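Local coordinates for protein dihydrophenazinedicarboxylate synthase (Burkholderia, PDB 4HMW) that catalyses FMN-dependent, oxygen-consuming oxidations of reduced phenazine carboxylates in the terminal steps of phenazine antibiotic biosynthesis, at residues V18-Y23 with L195-R200; A44-P49 with L102-T107; T107-M112 with F187-S192. One frame throughout, in Å; residues are numbered along the deposited sequence. Where two conformers were deposited one is given.

Interaction 1 of 3, residues V18-Y23 with L195-R200; sequences VLFPEY and LHRRLR. With FMN (flavin mononucleotide), chain C.
With CG beside its backbone N (chi1 -79°) and further bends at chi2 and chi3, Arg-197 passes over Tyr-23 and on to Val-18, while Tyr-23 has its CG anti to the backbone N (chi1 175°). The methylene CG of Arg-197 sits over the middle of one face of the tyrosine ring, 3.6 Å from the Tyr-23 centroid, a CH-pi contact in which the two side chains cross at about a right angle. Beyond it the guanidinium is presented end-on to one acceptor: Arg-197 NH1 and NH2 each lie 3.0 Å from Val-18 O and both donate to it. NH1 comes in nearly along the C=O axis, NH2 on a lone pair, and the oxygen stays close to the guanidinium plane. Arg-197 NE and NH2 are also hydrogen-bonded to Ala-189 O and Ala-190 O respectively, which fixes the group further.

Phe-20 runs past Arg-197 in the opposite direction, the CD2 edge of its ring 3.6 Å from Arg-197 CB. Its tip reaches the next inward-facing residue of the strand, with Phe-20 CZ 4.0 Å from Leu-199 CB. At the far end of Tyr-23 the hydroxyl donates to a water 2.7 Å from Tyr-23 OH; this water also accepts from Arg-198 N and donates to His-196 O. A second water donates to both Tyr-23 OH and Leu-195 O.

The CB of Arg-198 leaves the strand on the side away from the 18-23 loop. Its NH2 gives a nearly straight bond (168°) to the FMN phosphate, 2.9 Å from O2P, while NE makes a salt bridge with Glu-186. The N-terminal loop thus covers one side of strand 197-204, and the other supplies an arginine to the FMN site, as in the FMN-binding split barrel of the pyridoxamine 5'-phosphate oxidase family, whose cofactor site is built from both subunits.

Interaction 2 of 3, residues A44-P49 with L102-T107; sequences ARVREP and LYWRET
Glu-106 OE2 accepts the backbone N-H of Arg-47 in a nearly straight bond (171°), with 2.9 Å between OE2 and Arg-47 N; the donor stands above the carboxylate plane. The other oxygen, Glu-106 OE1, takes a water that also donates to Arg-47 O, and the carboxylate thus holds Arg-47 by its backbone N directly and by its backbone O through water. At the other end Trp-104 NE1 donates to Pro-49 O across 2.9 Å, on a carbonyl lone pair and close to the indole plane. A further water joins Pro-49 O to Tyr-103 N.

These bonds tie the link between helix 30-43 and strand 51-57 to the end of strand 97-104 and its turn. The helix finishes in a Schellman motif, with Arg-45 at positive phi, and Val-46 follows directly. Val-46 fills the middle of the contact: its CG1, anti to the backbone N (chi1 170°), lies 3.8 Å from Trp-104 CD1 and also touches Glu-106 OE1. Pro-49 CB packs beside the indole, 3.7 Å from Trp-104 NE1. Toward the turn, Ala-44 CB meets Thr-107 CG2 at 3.8 Å. On the dimer side, Glu-48 OE1 is hydrogen-bonded to Tyr-103 OH of the second subunit.

Interaction 3 of 3, residues T107-M112 with F187-S192; sequences TGQQIM and FWAASS. With FMN (flavin mononucleotide), chain C.
Gln-110 and Trp-188 form an antiparallel hydrogen-bonded pair, each backbone N donating to the other's O at 3.0 Å. A third backbone bond, Ala-190 N to Gly-108 O at 2.8 Å, carries the pairing past the strand end. In the non-hydrogen-bonded pair of Gln-109 with Ala-189, a CA-H...O contact joins Gln-109 CA to Trp-188 O. Gly-108 has positive phi, and with Gln-109 it faces Trp-104 in a G1 beta bulge.

The side-chain polar contacts lead to the cofactor. Gln-110 CG stands between the backbone N and the carbonyl carbon (chi1 55°), and the extended chain carries NE2 over a face of the Trp-188 indole, 3.4 Å from CD2, with amide and ring planes 81° apart. From there Gln-110 NE2 donates to FMN O2' across 2.9 Å, while its OE1 accepts from Val-67 N of the second subunit.

Among the apolar contacts, Trp-188 CH2 touches the flavin methyl C8M at 3.4 Å. On the reverse face of the sheet, Ile-111 CG2 lies 4.0 Å from Phe-187 CE2, over one face of the phenyl ring, offset toward its rim.

That reverse face, with Gln-109, Ile-111 and Phe-187, packs against helix 30-43 through Leu-33, Leu-34 and Trp-37; strands 97-104 and 197-204 border the pair to either side.

Strands 97-104, 109-119, 184-189 and 197-204 are successive neighbours in one antiparallel sheet: interaction 2 lies at strand 97-104, interaction 3 pairs 109-119 with 184-189, and interaction 1 lies on 197-204. Interaction 3 is the buried one, a strand pairing through backbone bonds; interactions 1 and 2 are partly buried and fasten loops to the sheet with side chains, by an arginine in one and by a glutamate and an indole in the other. Both flanking contacts join interaction 3 through probable strand-to-strand backbone bonds, and interaction 2 also shares Thr-107 with it. Interactions 1 and 3 grip the same FMN at phosphate and ribityl chain; all three touch the second subunit.

Interaction 1 of 3, residues V18-Y23 with L195-R200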
loop_
_atom_site.group_PDB
_atom_site.type_symbol
_atom_site.label_atom_id
_atom_site.label_comp_id
_atom_site.label_asym_id
_atom_site.label_seq_id
_atom_site.Cartn_x
_atom_site.Cartn_y
_atom_site.Cartn_z
ATOM N N VAL B 18 -20.110 -5.063 -6.224
ATOM C CA VAL B 18 -20.190 -6.287 -5.449
ATOM C C VAL B 18 -21.155 -6.080 -4.282
ATOM O O VAL B 18 -21.421 -4.959 -3.868
ATOM C CB VAL B 18 -18.857 -6.830 -4.999
ATOM C CG1 VAL B 18 -17.945 -6.964 -6.245
ATOM C CG2 VAL B 18 -18.275 -5.994 -3.875
ATOM N N LEU B 19 -21.721 -7.173 -3.788
ATOM C CA LEU B 19 -22.696 -7.068 -2.731
ATOM C C LEU B 19 -21.963 -6.726 -1.440
ATOM O O LEU B 19 -20.841 -7.187 -1.198
ATOM C CB LEU B 19 -23.419 -8.381 -2.535
ATOM C CG LEU B 19 -24.747 -8.243 -1.803
ATOM C CD1 LEU B 19 -25.852 -7.782 -2.757
ATOM C CD2 LEU B 19 -25.110 -9.590 -1.085
ATOM N N PHE B 20 -22.616 -5.964 -0.592
ATOM C CA PHE B 20 -21.973 -5.465 0.639
ATOM C C PHE B 20 -23.131 -5.140 1.589
ATOM O O PHE B 20 -23.366 -4.000 1.929
ATOM C CB PHE B 20 -21.146 -4.244 0.285
ATOM C CG PHE B 20 -20.324 -3.652 1.434
ATOM C CD1 PHE B 20 -20.203 -4.287 2.669
ATOM C CD2 PHE B 20 -19.666 -2.443 1.244
ATOM C CE1 PHE B 20 -19.440 -3.719 3.676
ATOM C CE2 PHE B 20 -18.914 -1.876 2.251
ATOM C CZ PHE B 20 -18.806 -2.513 3.481
ATOM N N PRO B 21 -23.840 -6.170 2.031
ATOM C CA PRO B 21 -25.013 -5.904 2.874
ATOM C C PRO B 21 -24.613 -5.321 4.216
ATOM O O PRO B 21 -25.426 -4.605 4.810
ATOM C CB PRO B 21 -25.666 -7.284 3.032
ATOM C CG PRO B 21 -24.624 -8.267 2.663
ATOM C CD PRO B 21 -23.767 -7.580 1.629
ATOM N N GLU B 22 -23.382 -5.578 4.652
ATOM C CA GLU B 22 -22.874 -5.048 5.927
ATOM C C GLU B 22 -22.694 -3.528 5.932
ATOM O O GLU B 22 -22.539 -2.905 6.999
ATOM C CB GLU B 22 -21.546 -5.721 6.267
ATOM C CG GLU B 22 -21.662 -7.213 6.467
ATOM C CD GLU B 22 -21.444 -8.051 5.190
ATOM O OE1 GLU B 22 -21.332 -7.469 4.066
ATOM O OE2 GLU B 22 -21.390 -9.304 5.338
ATOM N N TYR B 23 -22.707 -2.913 4.755
ATOM C CA TYR B 23 -22.599 -1.464 4.682
ATOM C C TYR B 23 -23.737 -0.829 5.459
ATOM O O TYR B 23 -23.537 0.152 6.158
ATOM C CB TYR B 23 -22.627 -1.055 3.218
ATOM C CG TYR B 23 -22.636 0.419 2.867
ATOM C CD1 TYR B 23 -21.549 1.279 3.163
ATOM C CD2 TYR B 23 -23.680 0.934 2.146
ATOM C CE1 TYR B 23 -21.566 2.598 2.793
ATOM C CE2 TYR B 23 -23.677 2.246 1.746
ATOM C CZ TYR B 23 -22.647 3.080 2.060
ATOM O OH TYR B 23 -22.748 4.394 1.594
ATOM N N LEU B 195 -20.811 6.356 -6.407
ATOM C CA LEU B 195 -21.057 6.595 -4.983
ATOM C C LEU B 195 -20.548 5.352 -4.260
ATOM O O LEU B 195 -21.313 4.452 -3.851
ATOM C CB LEU B 195 -22.539 6.881 -4.689
ATOM C CG LEU B 195 -22.711 7.813 -3.476
ATOM C CD1 LEU B 195 -24.134 8.265 -3.291
ATOM C CD2 LEU B 195 -22.184 7.192 -2.207
ATOM N N HIS B 196 -19.233 5.276 -4.125
ATOM C CA HIS B 196 -18.644 4.060 -3.580
ATOM C C HIS B 196 -19.099 3.836 -2.143
ATOM O O HIS B 196 -19.366 4.806 -1.423
ATOM C CB HIS B 196 -17.119 4.202 -3.631
ATOM C CG HIS B 196 -16.611 4.559 -4.980
ATOM N ND1 HIS B 196 -16.959 3.840 -6.100
ATOM C CD2 HIS B 196 -15.816 5.564 -5.408
ATOM C CE1 HIS B 196 -16.368 4.363 -7.162
ATOM N NE2 HIS B 196 -15.678 5.422 -6.771
ATOM N N ARG B 197 -19.156 2.571 -1.722
ATOM C CA ARG B 197 -19.546 2.201 -0.364
ATOM C C ARG B 197 -18.327 2.286 0.514
ATOM O O ARG B 197 -17.346 1.604 0.257
ATOM C CB ARG B 197 -20.062 0.752 -0.317
ATOM C CG ARG B 197 -21.462 0.551 -0.784
ATOM C CD ARG B 197 -21.650 0.576 -2.288
ATOM N NE ARG B 197 -20.814 -0.333 -3.082
ATOM C CZ ARG B 197 -21.071 -1.611 -3.344
ATOM N NH1 ARG B 197 -22.103 -2.239 -2.807
ATOM N NH2 ARG B 197 -20.249 -2.264 -4.135
ATOM N N ARG B 198 -18.406 3.105 1.556
ATOM C CA ARG B 198 -17.279 3.339 2.467
ATOM C C ARG B 198 -17.758 3.187 3.882
ATOM O O ARG B 198 -18.606 3.931 4.327
ATOM C CB ARG B 198 -16.716 4.746 2.297
ATOM C CG ARG B 198 -16.178 5.064 0.885
ATOM C CD ARG B 198 -15.453 6.392 0.904
ATOM N NE ARG B 198 -14.264 6.331 1.750
ATOM C CZ ARG B 198 -13.484 7.375 2.060
ATOM N NH1 ARG B 198 -13.777 8.587 1.613
ATOM N NH2 ARG B 198 -12.410 7.184 2.835
ATOM N N LEU B 199 -17.223 2.189 4.585
ATOM C CA LEU B 199 -17.599 1.913 5.959
ATOM C C LEU B 199 -16.365 1.992 6.818
ATOM O O LEU B 199 -15.417 1.200 6.669
ATOM C CB LEU B 199 -18.201 0.494 6.056
ATOM C CG LEU B 199 -18.636 0.056 7.459
ATOM C CD1 LEU B 199 -19.826 0.867 7.977
ATOM C CD2 LEU B 199 -18.984 -1.438 7.426
ATOM N N ARG B 200 -16.377 2.934 7.738
ATOM C CA ARG B 200 -15.280 3.140 8.674
ATOM C C ARG B 200 -15.614 2.617 10.065
ATOM O O ARG B 200 -16.685 2.892 10.583
ATOM C CB ARG B 200 -14.928 4.634 8.760
ATOM C CG ARG B 200 -13.978 4.956 9.905
ATOM C CD ARG B 200 -13.740 6.446 10.091
ATOM N NE ARG B 200 -13.051 7.090 8.997
ATOM C CZ ARG B 200 -13.095 8.410 8.760
ATOM N NH1 ARG B 200 -13.852 9.211 9.519
ATOM N NH2 ARG B 200 -12.412 8.934 7.738
HETATM N N1 FMN C . -9.105 9.047 -4.449
HETATM C C2 FMN C . -8.618 10.282 -4.779
HETATM O O2 FMN C . -8.838 11.244 -4.065
HETATM N N3 FMN C . -7.834 10.431 -5.891
HETATM C C4 FMN C . -7.583 9.364 -6.718
HETATM O O4 FMN C . -6.869 9.543 -7.725
HETATM C C4A FMN C . -8.098 8.112 -6.405
HETATM N N5 FMN C . -7.886 7.030 -7.243
HETATM C C5A FMN C . -8.392 5.784 -6.866
HETATM C C6 FMN C . -8.152 4.699 -7.681
HETATM C C7 FMN C . -8.611 3.446 -7.327
HETATM C C7M FMN C . -8.325 2.307 -8.242
HETATM C C8 FMN C . -9.355 3.280 -6.166
HETATM C C8M FMN C . -9.846 1.932 -5.753
HETATM C C9 FMN C . -9.596 4.364 -5.344
HETATM C C9A FMN C . -9.155 5.630 -5.710
HETATM N N10 FMN C . -9.406 6.768 -4.899
HETATM C C10 FMN C . -8.875 7.979 -5.264
HETATM C "C1'" FMN C . -10.201 6.731 -3.643
HETATM C "C2'" FMN C . -9.299 6.546 -2.420
HETATM O "O2'" FMN C . -8.826 5.195 -2.313
HETATM C "C3'" FMN C . -10.004 6.922 -1.116
HETATM O "O3'" FMN C . -11.173 6.136 -1.007
HETATM C "C4'" FMN C . -10.322 8.428 -1.052
HETATM O "O4'" FMN C . -9.335 9.151 -1.765
HETATM C "C5'" FMN C . -10.501 8.906 0.379
HETATM O "O5'" FMN C . -9.359 8.592 1.147
HETATM P P FMN C . -9.117 9.251 2.581
HETATM O O1P FMN C . -8.704 10.696 2.373
HETATM O O2P FMN C . -10.438 9.175 3.360
HETATM O O3P FMN C . -7.996 8.473 3.181
HETATM O O HOH W 1 -20.219 5.386 1.211
HETATM O O HOH W 2 -22.955 3.736 -1.494
#

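Interaction 2 of 3, residues A44-P49 with L102-T107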
loop_
_atom_site.group_PDB
_atom_site.type_symbol
_atom_site.label_atom_id
_atom_site.label_comp_id
_atom_site.label_asym_id
_atom_site.label_seq_id
_atom_site.Cartn_x
_atom_site.Cartn_y
_atom_site.Cartn_z
ATOM N N ALA B 44 -14.192 -15.329 -5.528
ATOM C CA ALA B 44 -14.073 -14.488 -6.713
ATOM C C ALA B 44 -12.762 -14.688 -7.466
ATOM O O ALA B 44 -12.532 -14.032 -8.481
ATOM C CB ALA B 44 -14.214 -13.015 -6.331
ATOM N N ARG B 45 -11.902 -15.554 -6.947
ATOM C CA ARG B 45 -10.608 -15.863 -7.567
ATOM C C ARG B 45 -9.703 -14.622 -7.696
ATOM O O ARG B 45 -8.972 -14.437 -8.677
ATOM C CB ARG B 45 -10.816 -16.564 -8.909
ATOM C CG ARG B 45 -11.555 -17.920 -8.752
ATOM C CD ARG B 45 -11.485 -18.740 -10.049
ATOM N NE ARG B 45 -11.154 -20.160 -9.857
ATOM C CZ ARG B 45 -10.057 -20.629 -9.249
ATOM N NH1 ARG B 45 -9.148 -19.813 -8.719
ATOM N NH2 ARG B 45 -9.876 -21.943 -9.156
ATOM N N VAL B 46 -9.717 -13.808 -6.654
ATOM C CA VAL B 46 -8.773 -12.711 -6.553
ATOM C C VAL B 46 -7.326 -13.218 -6.517
ATOM O O VAL B 46 -6.991 -14.130 -5.751
ATOM C CB VAL B 46 -9.054 -11.870 -5.284
ATOM C CG1 VAL B 46 -7.908 -10.866 -5.039
ATOM C CG2 VAL B 46 -10.411 -11.153 -5.397
ATOM N N ARG B 47 -6.463 -12.636 -7.345
ATOM C CA ARG B 47 -5.032 -12.980 -7.344
ATOM C C ARG B 47 -4.299 -12.321 -6.170
ATOM O O ARG B 47 -4.360 -11.103 -6.004
ATOM C CB ARG B 47 -4.368 -12.536 -8.653
ATOM C CG ARG B 47 -2.927 -12.959 -8.781
ATOM C CD ARG B 47 -2.387 -12.684 -10.156
ATOM N NE ARG B 47 -1.064 -13.267 -10.341
ATOM C CZ ARG B 47 -0.445 -13.336 -11.506
ATOM N NH1 ARG B 47 -1.043 -12.857 -12.584
ATOM N NH2 ARG B 47 0.767 -13.873 -11.588
ATOM N N GLU B 48 -3.632 -13.149 -5.356
ATOM C CA GLU B 48 -2.847 -12.701 -4.186
ATOM C C GLU B 48 -3.642 -11.728 -3.311
ATOM O O GLU B 48 -3.244 -10.553 -3.131
ATOM C CB GLU B 48 -1.518 -12.043 -4.600
ATOM C CG GLU B 48 -0.486 -13.046 -5.146
ATOM C CD GLU B 48 0.857 -12.388 -5.501
ATOM O OE1 GLU B 48 1.343 -11.492 -4.752
ATOM O OE2 GLU B 48 1.408 -12.777 -6.548
ATOM N N PRO B 49 -4.760 -12.209 -2.752
ATOM C CA PRO B 49 -5.587 -11.320 -1.935
ATOM C C PRO B 49 -4.879 -10.871 -0.651
ATOM O O PRO B 49 -5.232 -9.830 -0.115
ATOM C CB PRO B 49 -6.831 -12.175 -1.623
ATOM C CG PRO B 49 -6.398 -13.589 -1.768
ATOM C CD PRO B 49 -5.334 -13.572 -2.857
ATOM N N LEU B 102 -5.140 -3.544 1.749
ATOM C CA LEU B 102 -5.444 -4.604 0.761
ATOM C C LEU B 102 -6.237 -3.981 -0.359
ATOM O O LEU B 102 -7.093 -3.127 -0.112
ATOM C CB LEU B 102 -6.299 -5.706 1.398
ATOM C CG LEU B 102 -5.699 -6.477 2.558
ATOM C CD1 LEU B 102 -6.697 -7.454 3.242
ATOM C CD2 LEU B 102 -4.470 -7.219 2.059
ATOM N N TYR B 103 -5.961 -4.391 -1.594
ATOM C CA TYR B 103 -6.710 -3.879 -2.730
ATOM C C TYR B 103 -6.847 -4.971 -3.735
ATOM O O TYR B 103 -5.845 -5.521 -4.219
ATOM C CB TYR B 103 -6.072 -2.628 -3.386
ATOM C CG TYR B 103 -6.744 -2.242 -4.692
ATOM C CD1 TYR B 103 -8.127 -2.127 -4.750
ATOM C CD2 TYR B 103 -6.000 -1.933 -5.846
ATOM C CE1 TYR B 103 -8.770 -1.781 -5.934
ATOM C CE2 TYR B 103 -6.634 -1.578 -7.046
ATOM C CZ TYR B 103 -8.016 -1.512 -7.077
ATOM O OH TYR B 103 -8.663 -1.197 -8.244
ATOM N N TRP B 104 -8.101 -5.259 -4.061
ATOM C CA TRP B 104 -8.466 -6.353 -4.963
ATOM C C TRP B 104 -9.091 -5.794 -6.239
ATOM O O TRP B 104 -10.251 -5.399 -6.251
ATOM C CB TRP B 104 -9.441 -7.279 -4.258
ATOM C CG TRP B 104 -8.931 -7.811 -2.958
ATOM C CD1 TRP B 104 -7.627 -8.034 -2.596
ATOM C CD2 TRP B 104 -9.731 -8.178 -1.821
ATOM N NE1 TRP B 104 -7.569 -8.525 -1.299
ATOM C CE2 TRP B 104 -8.847 -8.616 -0.799
ATOM C CE3 TRP B 104 -11.101 -8.149 -1.559
ATOM C CZ2 TRP B 104 -9.301 -9.039 0.444
ATOM C CZ3 TRP B 104 -11.558 -8.578 -0.320
ATOM C CH2 TRP B 104 -10.657 -8.981 0.685
ATOM N N ARG B 105 -8.307 -5.776 -7.310
ATOM C CA ARG B 105 -8.750 -5.189 -8.564
ATOM C C ARG B 105 -9.989 -5.908 -9.096
ATOM O O ARG B 105 -10.875 -5.278 -9.713
ATOM C CB ARG B 105 -7.618 -5.274 -9.609
ATOM C CG ARG B 105 -6.461 -4.356 -9.313
ATOM C CD ARG B 105 -5.131 -4.910 -9.854
ATOM N NE ARG B 105 -4.046 -3.925 -9.898
ATOM C CZ ARG B 105 -3.294 -3.617 -8.850
ATOM N NH1 ARG B 105 -3.511 -4.203 -7.684
ATOM N NH2 ARG B 105 -2.301 -2.751 -8.972
ATOM N N GLU B 106 -10.065 -7.212 -8.860
ATOM C CA GLU B 106 -11.127 -8.033 -9.463
ATOM C C GLU B 106 -12.515 -7.704 -8.927
ATOM O O GLU B 106 -13.484 -7.828 -9.651
ATOM C CB GLU B 106 -10.854 -9.535 -9.257
ATOM C CG GLU B 106 -9.631 -10.066 -9.966
ATOM C CD GLU B 106 -8.361 -10.032 -9.108
ATOM O OE1 GLU B 106 -8.266 -9.197 -8.166
ATOM O OE2 GLU B 106 -7.453 -10.866 -9.388
ATOM N N THR B 107 -12.605 -7.276 -7.666
ATOM C CA THR B 107 -13.871 -6.955 -7.046
ATOM C C THR B 107 -14.049 -5.491 -6.694
ATOM O O THR B 107 -15.075 -5.118 -6.140
ATOM C CB THR B 107 -14.050 -7.728 -5.749
ATOM O OG1 THR B 107 -12.993 -7.358 -4.860
ATOM C CG2 THR B 107 -13.986 -9.254 -5.991
HETATM O O HOH W 3 -5.562 -8.997 -7.503
HETATM O O HOH W 4 -4.226 -7.078 -1.515
#

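Interaction 3 of 3, residues T107-M112 with F187-S192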
loop_
_atom_site.group_PDB
_atom_site.type_symbol
_atom_site.label_atom_id
_atom_site.label_comp_id
_atom_site.label_asym_id
_atom_site.label_seq_id
_atom_site.Cartn_x
_atom_site.Cartn_y
_atom_site.Cartn_z
ATOM N N THR B 107 -12.605 -7.276 -7.666
ATOM C CA THR B 107 -13.871 -6.955 -7.046
ATOM C C THR B 107 -14.049 -5.491 -6.694
ATOM O O THR B 107 -15.075 -5.118 -6.140
ATOM C CB THR B 107 -14.050 -7.728 -5.749
ATOM O OG1 THR B 107 -12.993 -7.358 -4.860
ATOM C CG2 THR B 107 -13.986 -9.254 -5.991
ATOM N N GLY B 108 -13.066 -4.666 -7.005
ATOM C CA GLY B 108 -13.155 -3.282 -6.649
ATOM C C GLY B 108 -13.269 -3.054 -5.161
ATOM O O GLY B 108 -14.065 -2.213 -4.716
ATOM N N GLN B 109 -12.430 -3.736 -4.376
ATOM C CA GLN B 109 -12.497 -3.589 -2.915
ATOM C C GLN B 109 -11.147 -3.228 -2.327
ATOM O O GLN B 109 -10.103 -3.702 -2.766
ATOM C CB GLN B 109 -13.002 -4.900 -2.235
ATOM C CG GLN B 109 -14.464 -5.189 -2.483
ATOM C CD GLN B 109 -14.833 -6.589 -2.022
ATOM O OE1 GLN B 109 -14.297 -7.592 -2.500
ATOM N NE2 GLN B 109 -15.774 -6.672 -1.108
ATOM N N GLN B 110 -11.174 -2.366 -1.332
ATOM C CA GLN B 110 -9.961 -2.122 -0.563
ATOM C C GLN B 110 -10.303 -2.219 0.935
ATOM O O GLN B 110 -11.435 -2.003 1.350
ATOM C CB GLN B 110 -9.223 -0.815 -0.938
ATOM C CG GLN B 110 -9.988 0.366 -0.868
ATOM C CD GLN B 110 -9.257 1.683 -1.267
ATOM O OE1 GLN B 110 -8.075 1.912 -0.999
ATOM N NE2 GLN B 110 -10.022 2.575 -1.868
ATOM N N ILE B 111 -9.305 -2.608 1.722
ATOM C CA ILE B 111 -9.446 -2.625 3.161
ATOM C C ILE B 111 -8.231 -1.982 3.769
ATOM O O ILE B 111 -7.101 -2.352 3.474
ATOM C CB ILE B 111 -9.579 -4.056 3.746
ATOM C CG1 ILE B 111 -10.673 -4.847 3.019
ATOM C CG2 ILE B 111 -9.882 -3.971 5.233
ATOM C CD1 ILE B 111 -10.789 -6.326 3.517
ATOM N N MET B 112 -8.466 -1.013 4.631
ATOM C CA MET B 112 -7.393 -0.303 5.328
ATOM C C MET B 112 -7.419 -0.727 6.777
ATOM O O MET B 112 -8.478 -0.704 7.393
ATOM C CB MET B 112 -7.617 1.190 5.295
ATOM C CG MET B 112 -6.538 1.950 6.023
ATOM S SD MET B 112 -6.904 3.663 6.406
ATOM C CE MET B 112 -7.944 3.432 7.859
ATOM N N PHE B 187 -13.572 -0.222 5.065
ATOM C CA PHE B 187 -13.962 -1.149 4.014
ATOM C C PHE B 187 -14.531 -0.313 2.891
ATOM O O PHE B 187 -15.455 0.470 3.109
ATOM C CB PHE B 187 -15.005 -2.090 4.566
ATOM C CG PHE B 187 -14.465 -3.023 5.619
ATOM C CD1 PHE B 187 -14.371 -2.593 6.932
ATOM C CD2 PHE B 187 -14.060 -4.301 5.305
ATOM C CE1 PHE B 187 -13.858 -3.394 7.902
ATOM C CE2 PHE B 187 -13.561 -5.130 6.294
ATOM C CZ PHE B 187 -13.459 -4.665 7.603
ATOM N N TRP B 188 -13.978 -0.468 1.697
ATOM C CA TRP B 188 -14.376 0.319 0.511
ATOM C C TRP B 188 -14.753 -0.592 -0.643
ATOM O O TRP B 188 -14.015 -1.509 -0.962
ATOM C CB TRP B 188 -13.190 1.169 0.099
ATOM C CG TRP B 188 -13.350 2.155 -1.049
ATOM C CD1 TRP B 188 -13.541 3.492 -0.935
ATOM C CD2 TRP B 188 -13.283 1.890 -2.456
ATOM N NE1 TRP B 188 -13.580 4.094 -2.160
ATOM C CE2 TRP B 188 -13.395 3.145 -3.121
ATOM C CE3 TRP B 188 -13.067 0.745 -3.219
ATOM C CZ2 TRP B 188 -13.365 3.265 -4.501
ATOM C CZ3 TRP B 188 -13.012 0.878 -4.598
ATOM C CH2 TRP B 188 -13.160 2.125 -5.221
ATOM N N ALA B 189 -15.898 -0.342 -1.277
ATOM C CA ALA B 189 -16.324 -1.169 -2.398
ATOM C C ALA B 189 -16.854 -0.274 -3.500
ATOM O O ALA B 189 -17.778 0.490 -3.304
ATOM C CB ALA B 189 -17.365 -2.158 -1.976
ATOM N N ALA B 190 -16.268 -0.413 -4.673
ATOM C CA ALA B 190 -16.592 0.434 -5.821
ATOM C C ALA B 190 -18.040 0.229 -6.260
ATOM O O ALA B 190 -18.601 -0.883 -6.181
ATOM C CB ALA B 190 -15.665 0.106 -6.987
ATOM N N SER B 191 -18.618 1.314 -6.767
ATOM C CA SER B 191 -19.971 1.340 -7.333
ATOM C C SER B 191 -19.893 1.922 -8.708
ATOM O O SER B 191 -19.188 2.899 -8.926
ATOM C CB SER B 191 -20.855 2.260 -6.530
ATOM O OG SER B 191 -20.984 1.808 -5.206
ATOM N N SER B 192 -20.646 1.358 -9.644
ATOM C CA SER B 192 -20.620 1.910 -10.997
ATOM C C SER B 192 -21.144 3.349 -11.089
ATOM O O SER B 192 -20.747 4.065 -12.016
ATOM C CB SER B 192 -21.329 0.989 -11.985
ATOM O OG SER B 192 -22.700 0.860 -11.656
HETATM N N1 FMN C . -9.105 9.047 -4.449
HETATM C C2 FMN C . -8.618 10.282 -4.779
HETATM O O2 FMN C . -8.838 11.244 -4.065
HETATM N N3 FMN C . -7.834 10.431 -5.891
HETATM C C4 FMN C . -7.583 9.364 -6.718
HETATM O O4 FMN C . -6.869 9.543 -7.725
HETATM C C4A FMN C . -8.098 8.112 -6.405
HETATM N N5 FMN C . -7.886 7.030 -7.243
HETATM C C5A FMN C . -8.392 5.784 -6.866
HETATM C C6 FMN C . -8.152 4.699 -7.681
HETATM C C7 FMN C . -8.611 3.446 -7.327
HETATM C C7M FMN C . -8.325 2.307 -8.242
HETATM C C8 FMN C . -9.355 3.280 -6.166
HETATM C C8M FMN C . -9.846 1.932 -5.753
HETATM C C9 FMN C . -9.596 4.364 -5.344
HETATM C C9A FMN C . -9.155 5.630 -5.710
HETATM N N10 FMN C . -9.406 6.768 -4.899
HETATM C C10 FMN C . -8.875 7.979 -5.264
HETATM C "C1'" FMN C . -10.201 6.731 -3.643
HETATM C "C2'" FMN C . -9.299 6.546 -2.420
HETATM O "O2'" FMN C . -8.826 5.195 -2.313
HETATM C "C3'" FMN C . -10.004 6.922 -1.116
HETATM O "O3'" FMN C . -11.173 6.136 -1.007
HETATM C "C4'" FMN C . -10.322 8.428 -1.052
HETATM O "O4'" FMN C . -9.335 9.151 -1.765
HETATM C "C5'" FMN C . -10.501 8.906 0.379
HETATM O "O5'" FMN C . -9.359 8.592 1.147
HETATM P P FMN C . -9.117 9.251 2.581
HETATM O O1P FMN C . -8.704 10.696 2.373
HETATM O O2P FMN C . -10.438 9.175 3.360
HETATM O O3P FMN C . -7.996 8.473 3.181
HETATM O O HOH W 5 -17.474 -3.471 -5.888
#